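PDB 3H1T: type I site-specific restriction-modification system, R (Restriction) subunit from Vibrio vulnificus, which probably couples ATP hydrolysis to DNA translocation and cleavage as the motor and nuclease subunit of a type I restriction enzyme. Local coordinates for residues A[200-205]-A[336-341]; A[440-445]-A[500-505]; A[85-90]-A[114-119]; A[169-174]-A[219-224]. One frame throughout, in Å; residues are numbered along the deposited sequence.

Contact 1: A[200-205]-A[336-341]; sequences RSLITM and GMTATP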
loop_
_atom_site.group_PDB
_atom_site.type_symbol
_atom_site.label_atom_id
_atom_site.label_comp_id
_atom_site.label_asym_id
_atom_site.label_seq_id
_atom_site.Cartn_x
_atom_site.Cartn_y
_atom_site.Cartn_z
ATOM N N ARG A 200 -14.376 13.939 7.588
ATOM C CA ARG A 200 -13.998 13.595 6.219
ATOM C C ARG A 200 -12.467 13.422 6.126
ATOM O O ARG A 200 -11.749 14.423 6.077
ATOM C CB ARG A 200 -14.487 14.753 5.310
ATOM C CG ARG A 200 -14.915 14.423 3.859
ATOM C CD ARG A 200 -16.405 14.013 3.715
ATOM N NE ARG A 200 -17.374 15.117 3.576
ATOM C CZ ARG A 200 -17.409 16.006 2.574
ATOM N NH1 ARG A 200 -16.516 15.962 1.594
ATOM N NH2 ARG A 200 -18.367 16.931 2.536
ATOM N N SER A 201 -11.955 12.187 6.106
ATOM C CA SER A 201 -10.495 11.973 6.022
ATOM C C SER A 201 -10.019 11.084 4.865
ATOM O O SER A 201 -10.709 10.147 4.452
ATOM C CB SER A 201 -9.941 11.346 7.311
ATOM O OG SER A 201 -10.520 11.884 8.484
ATOM N N LEU A 202 -8.816 11.357 4.369
ATOM C CA LEU A 202 -8.263 10.568 3.270
ATOM C C LEU A 202 -6.944 9.857 3.629
ATOM O O LEU A 202 -6.107 10.392 4.367
ATOM C CB LEU A 202 -8.042 11.463 2.046
ATOM C CG LEU A 202 -7.658 10.746 0.748
ATOM C CD1 LEU A 202 -8.729 9.698 0.401
ATOM C CD2 LEU A 202 -7.512 11.774 -0.380
ATOM N N ILE A 203 -6.779 8.641 3.107
ATOM C CA ILE A 203 -5.578 7.844 3.322
ATOM C C ILE A 203 -5.122 7.331 1.966
ATOM O O ILE A 203 -5.907 6.738 1.237
ATOM C CB ILE A 203 -5.853 6.612 4.191
ATOM C CG1 ILE A 203 -6.542 7.028 5.485
ATOM C CG2 ILE A 203 -4.553 5.904 4.488
ATOM C CD1 ILE A 203 -7.111 5.877 6.269
ATOM N N THR A 204 -3.863 7.567 1.624
ATOM C CA THR A 204 -3.323 7.095 0.360
ATOM C C THR A 204 -2.306 5.993 0.634
ATOM O O THR A 204 -1.328 6.190 1.357
ATOM C CB THR A 204 -2.626 8.221 -0.424
ATOM O OG1 THR A 204 -3.520 9.327 -0.561
ATOM C CG2 THR A 204 -2.221 7.728 -1.809
HETATM N N MSE A 205 -2.557 4.826 0.060
HETATM C CA MSE A 205 -1.672 3.689 0.231
HETATM C C MSE A 205 -1.509 2.984 -1.109
HETATM O O MSE A 205 -2.494 2.706 -1.791
HETATM C CB MSE A 205 -2.252 2.707 1.254
HETATM C CG MSE A 205 -2.208 3.152 2.721
HETATM SE SE MSE A 205 -3.062 1.848 3.906
HETATM C CE MSE A 205 -1.554 0.702 4.222
ATOM N N GLY A 336 -11.968 7.928 3.507
ATOM C CA GLY A 336 -11.718 7.470 2.163
ATOM C C GLY A 336 -10.293 6.972 1.987
ATOM O O GLY A 336 -9.329 7.543 2.514
HETATM N N MSE A 337 -10.146 5.882 1.249
HETATM C CA MSE A 337 -8.829 5.335 0.985
HETATM C C MSE A 337 -8.662 5.336 -0.526
HETATM O O MSE A 337 -9.611 5.065 -1.259
HETATM C CB MSE A 337 -8.713 3.919 1.549
HETATM C CG MSE A 337 -9.163 3.799 3.002
HETATM SE SE MSE A 337 -8.538 2.210 3.895
HETATM C CE MSE A 337 -9.664 0.872 3.049
ATOM N N THR A 338 -7.458 5.657 -0.992
ATOM C CA THR A 338 -7.171 5.694 -2.416
ATOM C C THR A 338 -5.783 5.123 -2.611
ATOM O O THR A 338 -4.977 5.131 -1.685
ATOM C CB THR A 338 -7.254 7.148 -2.963
ATOM O OG1 THR A 338 -7.184 7.126 -4.396
ATOM C CG2 THR A 338 -6.126 8.009 -2.409
ATOM N N ALA A 339 -5.494 4.610 -3.798
ATOM C CA ALA A 339 -4.185 4.021 -4.056
ATOM C C ALA A 339 -3.255 4.915 -4.881
ATOM O O ALA A 339 -2.092 4.590 -5.083
ATOM C CB ALA A 339 -4.362 2.665 -4.745
ATOM N N THR A 340 -3.762 6.044 -5.347
ATOM C CA THR A 340 -2.952 6.953 -6.141
ATOM C C THR A 340 -2.927 8.322 -5.465
ATOM O O THR A 340 -3.921 8.743 -4.877
ATOM C CB THR A 340 -3.516 7.048 -7.584
ATOM O OG1 THR A 340 -4.778 7.708 -7.566
ATOM C CG2 THR A 340 -3.749 5.646 -8.148
ATOM N N PRO A 341 -1.780 9.027 -5.519
ATOM C CA PRO A 341 -1.654 10.346 -4.894
ATOM C C PRO A 341 -2.303 11.437 -5.743
ATOM O O PRO A 341 -2.724 11.186 -6.862
ATOM C CB PRO A 341 -0.153 10.521 -4.793
ATOM C CG PRO A 341 0.304 9.944 -6.089
ATOM C CD PRO A 341 -0.513 8.644 -6.171
#

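Contact 2: A[440-445]-A[500-505]; sequences AKTIVF and PVILTT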
loop_
_atom_site.group_PDB
_atom_site.type_symbol
_atom_site.label_atom_id
_atom_site.label_comp_id
_atom_site.label_asym_id
_atom_site.label_seq_id
_atom_site.Cartn_x
_atom_site.Cartn_y
_atom_site.Cartn_z
ATOM N N ALA A 440 7.058 -17.519 -16.909
ATOM C CA ALA A 440 6.900 -16.391 -16.001
ATOM C C ALA A 440 5.494 -15.850 -16.269
ATOM O O ALA A 440 5.181 -15.470 -17.405
ATOM C CB ALA A 440 7.942 -15.332 -16.308
ATOM N N LYS A 441 4.645 -15.813 -15.244
ATOM C CA LYS A 441 3.281 -15.334 -15.437
ATOM C C LYS A 441 3.271 -13.901 -15.901
ATOM O O LYS A 441 3.880 -13.034 -15.280
ATOM C CB LYS A 441 2.463 -15.478 -14.163
ATOM C CG LYS A 441 2.071 -16.913 -13.858
ATOM C CD LYS A 441 1.000 -16.956 -12.782
ATOM C CE LYS A 441 0.839 -18.357 -12.175
ATOM N NZ LYS A 441 0.133 -19.365 -13.018
ATOM N N THR A 442 2.541 -13.669 -16.990
ATOM C CA THR A 442 2.461 -12.369 -17.659
ATOM C C THR A 442 1.041 -11.878 -17.947
ATOM O O THR A 442 0.156 -12.678 -18.222
ATOM C CB THR A 442 3.200 -12.452 -19.011
ATOM O OG1 THR A 442 4.548 -12.874 -18.784
ATOM C CG2 THR A 442 3.182 -11.117 -19.727
ATOM N N ILE A 443 0.839 -10.565 -17.910
ATOM C CA ILE A 443 -0.466 -9.968 -18.200
ATOM C C ILE A 443 -0.265 -8.923 -19.287
ATOM O O ILE A 443 0.587 -8.052 -19.156
ATOM C CB ILE A 443 -1.092 -9.258 -16.958
ATOM C CG1 ILE A 443 -1.301 -10.252 -15.815
ATOM C CG2 ILE A 443 -2.470 -8.677 -17.328
ATOM C CD1 ILE A 443 -1.776 -9.607 -14.532
ATOM N N VAL A 444 -1.041 -8.989 -20.361
ATOM C CA VAL A 444 -0.889 -8.020 -21.444
ATOM C C VAL A 444 -2.126 -7.151 -21.582
ATOM O O VAL A 444 -3.211 -7.640 -21.875
ATOM C CB VAL A 444 -0.611 -8.733 -22.803
ATOM C CG1 VAL A 444 -0.337 -7.699 -23.914
ATOM C CG2 VAL A 444 0.567 -9.659 -22.663
ATOM N N PHE A 445 -1.950 -5.856 -21.372
ATOM C CA PHE A 445 -3.058 -4.921 -21.450
ATOM C C PHE A 445 -3.241 -4.360 -22.852
ATOM O O PHE A 445 -2.464 -3.519 -23.310
ATOM C CB PHE A 445 -2.840 -3.794 -20.447
ATOM C CG PHE A 445 -2.959 -4.238 -19.022
ATOM C CD1 PHE A 445 -4.201 -4.299 -18.404
ATOM C CD2 PHE A 445 -1.838 -4.672 -18.322
ATOM C CE1 PHE A 445 -4.331 -4.791 -17.108
ATOM C CE2 PHE A 445 -1.957 -5.165 -17.021
ATOM C CZ PHE A 445 -3.211 -5.224 -16.414
ATOM N N PRO A 500 -2.703 -20.681 -16.798
ATOM C CA PRO A 500 -2.165 -19.899 -17.918
ATOM C C PRO A 500 -0.901 -19.150 -17.536
ATOM O O PRO A 500 -0.683 -18.826 -16.365
ATOM C CB PRO A 500 -3.301 -18.927 -18.242
ATOM C CG PRO A 500 -4.524 -19.650 -17.779
ATOM C CD PRO A 500 -4.052 -20.199 -16.455
ATOM N N VAL A 501 -0.058 -18.872 -18.514
ATOM C CA VAL A 501 1.145 -18.125 -18.240
ATOM C C VAL A 501 0.876 -16.666 -18.621
ATOM O O VAL A 501 1.253 -15.746 -17.902
ATOM C CB VAL A 501 2.322 -18.695 -19.042
ATOM C CG1 VAL A 501 3.574 -17.894 -18.765
ATOM C CG2 VAL A 501 2.530 -20.141 -18.666
ATOM N N ILE A 502 0.172 -16.477 -19.734
ATOM C CA ILE A 502 -0.162 -15.161 -20.252
ATOM C C ILE A 502 -1.652 -14.898 -20.277
ATOM O O ILE A 502 -2.409 -15.691 -20.826
ATOM C CB ILE A 502 0.251 -14.980 -21.732
ATOM C CG1 ILE A 502 1.558 -15.719 -22.035
ATOM C CG2 ILE A 502 0.331 -13.499 -22.043
ATOM C CD1 ILE A 502 2.718 -15.150 -21.375
ATOM N N LEU A 503 -2.077 -13.784 -19.703
ATOM C CA LEU A 503 -3.479 -13.408 -19.742
ATOM C C LEU A 503 -3.540 -12.112 -20.546
ATOM O O LEU A 503 -2.700 -11.228 -20.366
ATOM C CB LEU A 503 -4.043 -13.127 -18.342
ATOM C CG LEU A 503 -4.285 -14.208 -17.281
ATOM C CD1 LEU A 503 -4.995 -13.565 -16.080
ATOM C CD2 LEU A 503 -5.142 -15.316 -17.858
ATOM N N THR A 504 -4.501 -12.001 -21.452
ATOM C CA THR A 504 -4.651 -10.774 -22.212
ATOM C C THR A 504 -5.977 -10.199 -21.725
ATOM O O THR A 504 -6.903 -10.944 -21.376
ATOM C CB THR A 504 -4.719 -11.025 -23.727
ATOM O OG1 THR A 504 -5.885 -11.790 -24.031
ATOM C CG2 THR A 504 -3.497 -11.792 -24.186
ATOM N N THR A 505 -6.056 -8.881 -21.678
ATOM C CA THR A 505 -7.255 -8.216 -21.233
ATOM C C THR A 505 -7.192 -6.805 -21.810
ATOM O O THR A 505 -6.297 -6.485 -22.587
ATOM C CB THR A 505 -7.260 -8.136 -19.697
ATOM O OG1 THR A 505 -8.508 -7.620 -19.241
ATOM C CG2 THR A 505 -6.142 -7.228 -19.231
#

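Contact 3: A[85-90]-A[114-119]; sequences DFPIAV and LGLKFA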
loop_
_atom_site.group_PDB
_atom_site.type_symbol
_atom_site.label_atom_id
_atom_site.label_comp_id
_atom_site.label_asym_id
_atom_site.label_seq_id
_atom_site.Cartn_x
_atom_site.Cartn_y
_atom_site.Cartn_z
ATOM N N ASP A 85 -0.200 -1.741 21.803
ATOM C CA ASP A 85 -0.610 -1.332 20.470
ATOM C C ASP A 85 -0.516 0.167 20.272
ATOM O O ASP A 85 -1.179 0.718 19.392
ATOM C CB ASP A 85 -2.049 -1.783 20.201
ATOM C CG ASP A 85 -2.190 -3.287 20.150
ATOM O OD1 ASP A 85 -1.297 -3.934 19.567
ATOM O OD2 ASP A 85 -3.190 -3.826 20.675
ATOM N N PHE A 86 0.308 0.827 21.083
ATOM C CA PHE A 86 0.438 2.275 20.954
ATOM C C PHE A 86 1.846 2.838 21.177
ATOM O O PHE A 86 2.179 3.309 22.269
ATOM C CB PHE A 86 -0.576 2.963 21.881
ATOM C CG PHE A 86 -0.832 4.410 21.545
ATOM C CD1 PHE A 86 -0.016 5.419 22.053
ATOM C CD2 PHE A 86 -1.906 4.769 20.735
ATOM C CE1 PHE A 86 -0.274 6.753 21.758
ATOM C CE2 PHE A 86 -2.168 6.103 20.441
ATOM C CZ PHE A 86 -1.354 7.090 20.954
ATOM N N PRO A 87 2.695 2.793 20.140
ATOM C CA PRO A 87 4.060 3.318 20.218
ATOM C C PRO A 87 3.998 4.840 20.415
ATOM O O PRO A 87 3.047 5.484 19.970
ATOM C CB PRO A 87 4.657 2.913 18.866
ATOM C CG PRO A 87 3.476 2.870 17.965
ATOM C CD PRO A 87 2.432 2.196 18.822
ATOM N N ILE A 88 4.982 5.430 21.077
ATOM C CA ILE A 88 4.922 6.856 21.281
ATOM C C ILE A 88 6.238 7.627 21.143
ATOM O O ILE A 88 6.215 8.818 20.877
ATOM C CB ILE A 88 4.260 7.173 22.661
ATOM C CG1 ILE A 88 3.919 8.673 22.747
ATOM C CG2 ILE A 88 5.183 6.724 23.788
ATOM C CD1 ILE A 88 2.886 9.022 23.809
ATOM N N ALA A 89 7.379 6.968 21.304
ATOM C CA ALA A 89 8.673 7.647 21.157
ATOM C C ALA A 89 9.786 6.742 20.633
ATOM O O ALA A 89 9.641 5.523 20.560
ATOM C CB ALA A 89 9.110 8.281 22.489
ATOM N N VAL A 90 10.912 7.344 20.280
ATOM C CA VAL A 90 12.025 6.563 19.768
ATOM C C VAL A 90 13.364 7.114 20.261
ATOM O O VAL A 90 13.509 8.320 20.470
ATOM C CB VAL A 90 11.960 6.512 18.208
ATOM C CG1 VAL A 90 12.255 7.881 17.608
ATOM C CG2 VAL A 90 12.897 5.440 17.691
ATOM N N LEU A 114 8.158 6.534 11.615
ATOM C CA LEU A 114 7.250 5.748 12.440
ATOM C C LEU A 114 6.037 6.547 12.911
ATOM O O LEU A 114 5.201 6.032 13.648
ATOM C CB LEU A 114 8.004 5.197 13.647
ATOM C CG LEU A 114 9.197 4.270 13.406
ATOM C CD1 LEU A 114 9.981 4.142 14.692
ATOM C CD2 LEU A 114 8.733 2.905 12.920
ATOM N N GLY A 115 5.944 7.804 12.505
ATOM C CA GLY A 115 4.815 8.618 12.914
ATOM C C GLY A 115 4.772 9.000 14.380
ATOM O O GLY A 115 3.684 9.124 14.956
ATOM N N LEU A 116 5.937 9.200 14.990
ATOM C CA LEU A 116 5.997 9.540 16.410
ATOM C C LEU A 116 6.253 11.020 16.614
ATOM O O LEU A 116 6.798 11.690 15.737
ATOM C CB LEU A 116 7.097 8.744 17.107
ATOM C CG LEU A 116 7.003 7.247 16.767
ATOM C CD1 LEU A 116 8.088 6.494 17.501
ATOM C CD2 LEU A 116 5.624 6.680 17.118
ATOM N N LYS A 117 5.846 11.522 17.776
ATOM C CA LYS A 117 5.989 12.930 18.136
ATOM C C LYS A 117 7.122 13.199 19.116
ATOM O O LYS A 117 7.336 14.345 19.500
ATOM C CB LYS A 117 4.689 13.433 18.769
ATOM C CG LYS A 117 3.839 14.344 17.907
ATOM C CD LYS A 117 3.234 13.613 16.721
ATOM C CE LYS A 117 2.287 14.525 15.925
ATOM N NZ LYS A 117 2.825 14.911 14.589
ATOM N N PHE A 118 7.841 12.167 19.537
ATOM C CA PHE A 118 8.938 12.371 20.477
ATOM C C PHE A 118 10.201 11.629 20.052
ATOM O O PHE A 118 10.169 10.439 19.758
ATOM C CB PHE A 118 8.499 11.942 21.882
ATOM C CG PHE A 118 7.261 12.646 22.354
ATOM C CD1 PHE A 118 7.295 14.002 22.683
ATOM C CD2 PHE A 118 6.030 11.986 22.346
ATOM C CE1 PHE A 118 6.118 14.701 22.983
ATOM C CE2 PHE A 118 4.847 12.667 22.646
ATOM C CZ PHE A 118 4.890 14.030 22.962
ATOM N N ALA A 119 11.321 12.335 20.012
ATOM C CA ALA A 119 12.564 11.705 19.605
ATOM C C ALA A 119 13.695 12.001 20.577
ATOM O O ALA A 119 13.819 13.124 21.059
ATOM C CB ALA A 119 12.946 12.178 18.193
HETATM O O HOH W 1 4.109 10.022 19.605
#

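Contact 4: A[169-174]-A[219-224]; sequences SPYHHV and SWKLWS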
loop_
_atom_site.group_PDB
_atom_site.type_symbol
_atom_site.label_atom_id
_atom_site.label_comp_id
_atom_site.label_asym_id
_atom_site.label_seq_id
_atom_site.Cartn_x
_atom_site.Cartn_y
_atom_site.Cartn_z
ATOM N N SER A 169 -7.937 1.727 22.394
ATOM C CA SER A 169 -8.637 0.463 22.157
ATOM C C SER A 169 -7.696 -0.484 21.410
ATOM O O SER A 169 -7.185 -0.139 20.356
ATOM C CB SER A 169 -9.908 0.745 21.342
ATOM O OG SER A 169 -10.616 -0.439 21.021
ATOM N N PRO A 170 -7.462 -1.693 21.955
ATOM C CA PRO A 170 -6.582 -2.725 21.387
ATOM C C PRO A 170 -6.885 -3.182 19.967
ATOM O O PRO A 170 -8.042 -3.189 19.540
ATOM C CB PRO A 170 -6.700 -3.877 22.403
ATOM C CG PRO A 170 -7.003 -3.163 23.704
ATOM C CD PRO A 170 -8.044 -2.164 23.226
ATOM N N TYR A 171 -5.835 -3.527 19.225
ATOM C CA TYR A 171 -6.000 -4.048 17.884
ATOM C C TYR A 171 -6.533 -5.442 18.121
ATOM O O TYR A 171 -6.641 -5.911 19.262
ATOM C CB TYR A 171 -4.658 -4.204 17.130
ATOM C CG TYR A 171 -3.954 -2.947 16.716
ATOM C CD1 TYR A 171 -4.662 -1.782 16.423
ATOM C CD2 TYR A 171 -2.578 -2.932 16.578
ATOM C CE1 TYR A 171 -4.003 -0.621 16.001
ATOM C CE2 TYR A 171 -1.908 -1.784 16.158
ATOM C CZ TYR A 171 -2.625 -0.633 15.875
ATOM O OH TYR A 171 -1.950 0.499 15.493
ATOM N N HIS A 172 -6.848 -6.116 17.030
ATOM C CA HIS A 172 -7.298 -7.480 17.113
ATOM C C HIS A 172 -6.040 -8.227 16.667
ATOM O O HIS A 172 -5.588 -8.056 15.531
ATOM C CB HIS A 172 -8.461 -7.703 16.163
ATOM C CG HIS A 172 -8.954 -9.111 16.158
ATOM N ND1 HIS A 172 -8.398 -10.091 15.367
ATOM C CD2 HIS A 172 -9.910 -9.721 16.898
ATOM C CE1 HIS A 172 -8.987 -11.245 15.619
ATOM N NE2 HIS A 172 -9.908 -11.048 16.546
ATOM N N HIS A 173 -5.454 -9.042 17.548
ATOM C CA HIS A 173 -4.204 -9.725 17.208
ATOM C C HIS A 173 -4.123 -11.216 16.927
ATOM O O HIS A 173 -5.042 -11.984 17.197
ATOM C CB HIS A 173 -3.133 -9.395 18.247
ATOM C CG HIS A 173 -2.461 -8.079 18.025
ATOM N ND1 HIS A 173 -1.765 -7.784 16.873
ATOM C CD2 HIS A 173 -2.355 -6.992 18.821
ATOM C CE1 HIS A 173 -1.256 -6.569 16.972
ATOM N NE2 HIS A 173 -1.599 -6.068 18.145
ATOM N N VAL A 174 -2.956 -11.579 16.387
ATOM C CA VAL A 174 -2.584 -12.949 16.035
ATOM C C VAL A 174 -3.564 -13.639 15.109
ATOM O O VAL A 174 -3.685 -13.255 13.941
ATOM C CB VAL A 174 -2.426 -13.813 17.290
ATOM C CG1 VAL A 174 -1.877 -15.176 16.898
ATOM C CG2 VAL A 174 -1.491 -13.119 18.274
ATOM N N SER A 219 -12.155 -0.056 12.359
ATOM C CA SER A 219 -13.491 -0.527 12.716
ATOM C C SER A 219 -13.462 -1.244 14.057
ATOM O O SER A 219 -14.275 -0.964 14.936
ATOM C CB SER A 219 -14.015 -1.496 11.655
ATOM O OG SER A 219 -13.823 -0.964 10.358
ATOM N N TRP A 220 -12.527 -2.169 14.218
ATOM C CA TRP A 220 -12.444 -2.902 15.467
ATOM C C TRP A 220 -12.175 -1.957 16.643
ATOM O O TRP A 220 -12.888 -1.995 17.649
ATOM C CB TRP A 220 -11.364 -3.986 15.371
ATOM C CG TRP A 220 -11.283 -4.858 16.575
ATOM C CD1 TRP A 220 -10.371 -4.775 17.583
ATOM C CD2 TRP A 220 -12.135 -5.964 16.896
ATOM N NE1 TRP A 220 -10.594 -5.760 18.509
ATOM C CE2 TRP A 220 -11.672 -6.506 18.113
ATOM C CE3 TRP A 220 -13.246 -6.548 16.273
ATOM C CZ2 TRP A 220 -12.276 -7.614 18.722
ATOM C CZ3 TRP A 220 -13.849 -7.653 16.879
ATOM C CH2 TRP A 220 -13.359 -8.171 18.094
ATOM N N LYS A 221 -11.174 -1.090 16.511
ATOM C CA LYS A 221 -10.847 -0.152 17.580
ATOM C C LYS A 221 -12.074 0.642 18.033
ATOM O O LYS A 221 -12.420 0.632 19.216
ATOM C CB LYS A 221 -9.727 0.813 17.144
ATOM C CG LYS A 221 -8.311 0.257 17.312
ATOM C CD LYS A 221 -7.228 1.240 16.866
ATOM C CE LYS A 221 -7.134 2.473 17.766
ATOM N NZ LYS A 221 -6.574 2.188 19.112
ATOM N N LEU A 222 -12.737 1.316 17.097
ATOM C CA LEU A 222 -13.915 2.112 17.427
ATOM C C LEU A 222 -15.126 1.279 17.856
ATOM O O LEU A 222 -15.872 1.692 18.743
ATOM C CB LEU A 222 -14.295 2.988 16.238
ATOM C CG LEU A 222 -13.313 4.099 15.870
ATOM C CD1 LEU A 222 -13.469 4.444 14.403
ATOM C CD2 LEU A 222 -13.558 5.303 16.749
ATOM N N TRP A 223 -15.317 0.112 17.247
ATOM C CA TRP A 223 -16.458 -0.739 17.587
ATOM C C TRP A 223 -16.377 -1.268 19.018
ATOM O O TRP A 223 -17.204 -0.945 19.875
ATOM C CB TRP A 223 -16.542 -1.926 16.623
ATOM C CG TRP A 223 -17.732 -2.811 16.862
ATOM C CD1 TRP A 223 -19.055 -2.482 16.701
ATOM C CD2 TRP A 223 -17.710 -4.182 17.274
ATOM N NE1 TRP A 223 -19.851 -3.566 16.984
ATOM C CE2 TRP A 223 -19.050 -4.622 17.340
ATOM C CE3 TRP A 223 -16.686 -5.083 17.595
ATOM C CZ2 TRP A 223 -19.390 -5.928 17.712
ATOM C CZ3 TRP A 223 -17.027 -6.385 17.965
ATOM C CH2 TRP A 223 -18.367 -6.792 18.019
ATOM N N SER A 224 -15.370 -2.088 19.270
ATOM C CA SER A 224 -15.183 -2.671 20.583
ATOM C C SER A 224 -15.156 -1.631 21.698
ATOM O O SER A 224 -15.466 -1.950 22.842
ATOM C CB SER A 224 -13.893 -3.496 20.594
ATOM O OG SER A 224 -12.829 -2.781 19.993
#

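Contact 1: A[200-205]-A[336-341]
L202, I203 and T204 run parallel to G336, M337 and T338, with the two strand axes only 23° apart. Four backbone bonds fix the register, from G336 N to S201 O at 2.7 Å, through I203 N to G336 O and T338 N to I203 O, to M205 N to T338 O at 3.0 Å. Beyond the last bond A339 leaves the strand, and its CA still lies 3.1 Å from M205 O.

The side chains split by face. On one, L202 leans over the partner backbone, its CD1 3.1 Å from G336 O, while T204 and T338 lie side by side with T204 OG1 3.5 Å from T338 CG2. On the other, I203 and selenomethionine M337 pack loosely. T338 places OG1 anti to its backbone N (chi1 -171°), where it hydrogen-bonds E310 OE2; T204 OG1 bonds to Y350 OH.

The second segment carries the Thr-Ala-Thr sequence of superfamily 2 helicase motif III, and strand 200-205 leads into the P-loop, whose K211 touches M205. E310, within the DECH box, also bonds A339 N, so the ladder and its side contacts bring three helicase motifs together, consistent with this sheet possibly relaying nucleotide state.

Contact 2: A[440-445]-A[500-505]
T442, I443, V444 and F445 pair with I502, L503, T504 and T505 as neighbouring parallel strands of the second RecA-like domain, the helicase C-terminal half of the motor. The strand axes are 16° apart.

Backbone bonds alternate from side to side. T442 N meets V501 O at 2.6 Å, the N-H pointing almost straight at the oxygen; L503 N then binds T442 O, V444 N binds L503 O and, slightly longer, T505 N reaches V444 O at 3.1 Å. CA-H groups of K441, I502, I443 and T504 lean on the same carbonyl oxygens.

Apolar contacts follow the two faces. On one, I502 lies alongside T442, its CD1 3.6 Å from T442 CB, and crosses V444 at an angle, CG2 against CG2. M433 and L429 of helix 422-436 cover this side. L503 and I443 point to the opposite face, where both touch F492 of helix 482-493. F445 and T505 lie side by side on that face too. T505 CG2 sits between the backbone N and the carbonyl carbon (OG1 anti to N, chi1 -173°), which brings it obliquely to the F445 ring, 3.6 Å from CD1.

Polar side chains mostly find partners nearby in the fold. K441 NZ bonds T497 O and makes just a weak bond to P500 O at 3.5 Å, while T505 OG1 bonds V477 O. T442 OG1 donates to A440 O at 3.0 Å from 39° above the carbonyl plane, and also bonds N520 ND2; V501 CG1 sits 3.2 Å from the same A440 O.

Contact 3: A[85-90]-A[114-119]
L116 reaches across to P87, A89 and V90: its CD1 lies 3.6 Å from A89 O and 3.9 Å from V90 CB, and its CD2 rests against P87. F118 CG lies anti to the carbonyl carbon (chi1 -56°), and from there the ring edge takes I88 O in plane, 3.5 Å from CD2, with I88 CG1 beside that atom; F118 CB packs on A89 CB at 3.8 Å. One direct bond, V90 N to F118 O at 3.2 Å, joins the backbones.

A water bridges where the strands diverge, donating to I88 O at 2.7 Å and accepting from K117 N at 2.9 Å. Farther out, I88 and A89 form a classic beta bulge opposite L80. G115, with positive phi, ends helix 104-114 in a Schellman motif. K117 CB stands over one face of the F118 ring, toward its rim, while L149 of helix 146-157 touches both A89 and F118.

Strand 86-93, helix 104-114 and strand 118-122 make a beta-alpha-beta unit of the N-terminal domain, probably the nuclease part: V90 leads into a Glu-Ala-Lys sequence, as in PD-(D/E)xK enzymes. With one direct backbone bond between the segments, apolar contacts and the bridging water probably do much of the joining.

Contact 4: A[169-174]-A[219-224]
S169 and K221 grip each other by two reciprocal bonds, fastening the loop between helices 164-167 and 181-195 to helix 211-224, the helix that follows the P-loop in the first RecA-like domain.

This is the tight, buried part. S169 holds OG anti to its backbone N (chi1 177°) and donates to K221 O at 2.8 Å, in the carbonyl plane and on a lone pair. In return K221 NZ donates to S169 O at 2.7 Å. The lysine chain bends at chi3 and chi4 to bring its amine back to the loop, where NZ also bonds L167 O, so two carbonyl oxygens grip the buried amine. Y171 crosses the same chain obliquely, offering its ring edge to K221 CD at 3.8 Å, while its OH bonds N188.

The outer part is more open: P170 is exposed, and H172 and W220 are partly so. Contact here is aromatic. H172 turns its edge to the face of the W220 six-membered ring, planes at 80° and centroids 4.9 Å apart, a T-shaped pair. F259 adds a further edge-to-face contact with W220, and H172 N makes a weak bond to Q217. H172 CB stands above the W220 five-membered ring, 3.7 Å from its centroid, and at the indole edge P170 O lies in plane, 3.4 Å from W220 CD1.

In the fold
Contacts 3, 4 and 1 step from the probable nuclease domain into the motor. Contacts 3 and 4 touch: D85 OD1 meets H173 NE2 at 2.6 Å and D85 OD2 meets Y171 N at 3.0 Å, probable hydrogen bonds linking the domain to the loop. Contact 4 is joined to contact 1 along the chain, strand 200-205 running through the P-loop into helix 211-224, although their nearest atoms stay about 9 Å apart. Contact 2 lies in the second RecA-like domain, its centre about 29 Å from that of contact 1 and about 43 Å from that of contact 3. Between the two motor domains, T340 of contact 1 makes a weak hydrogen bond to S531.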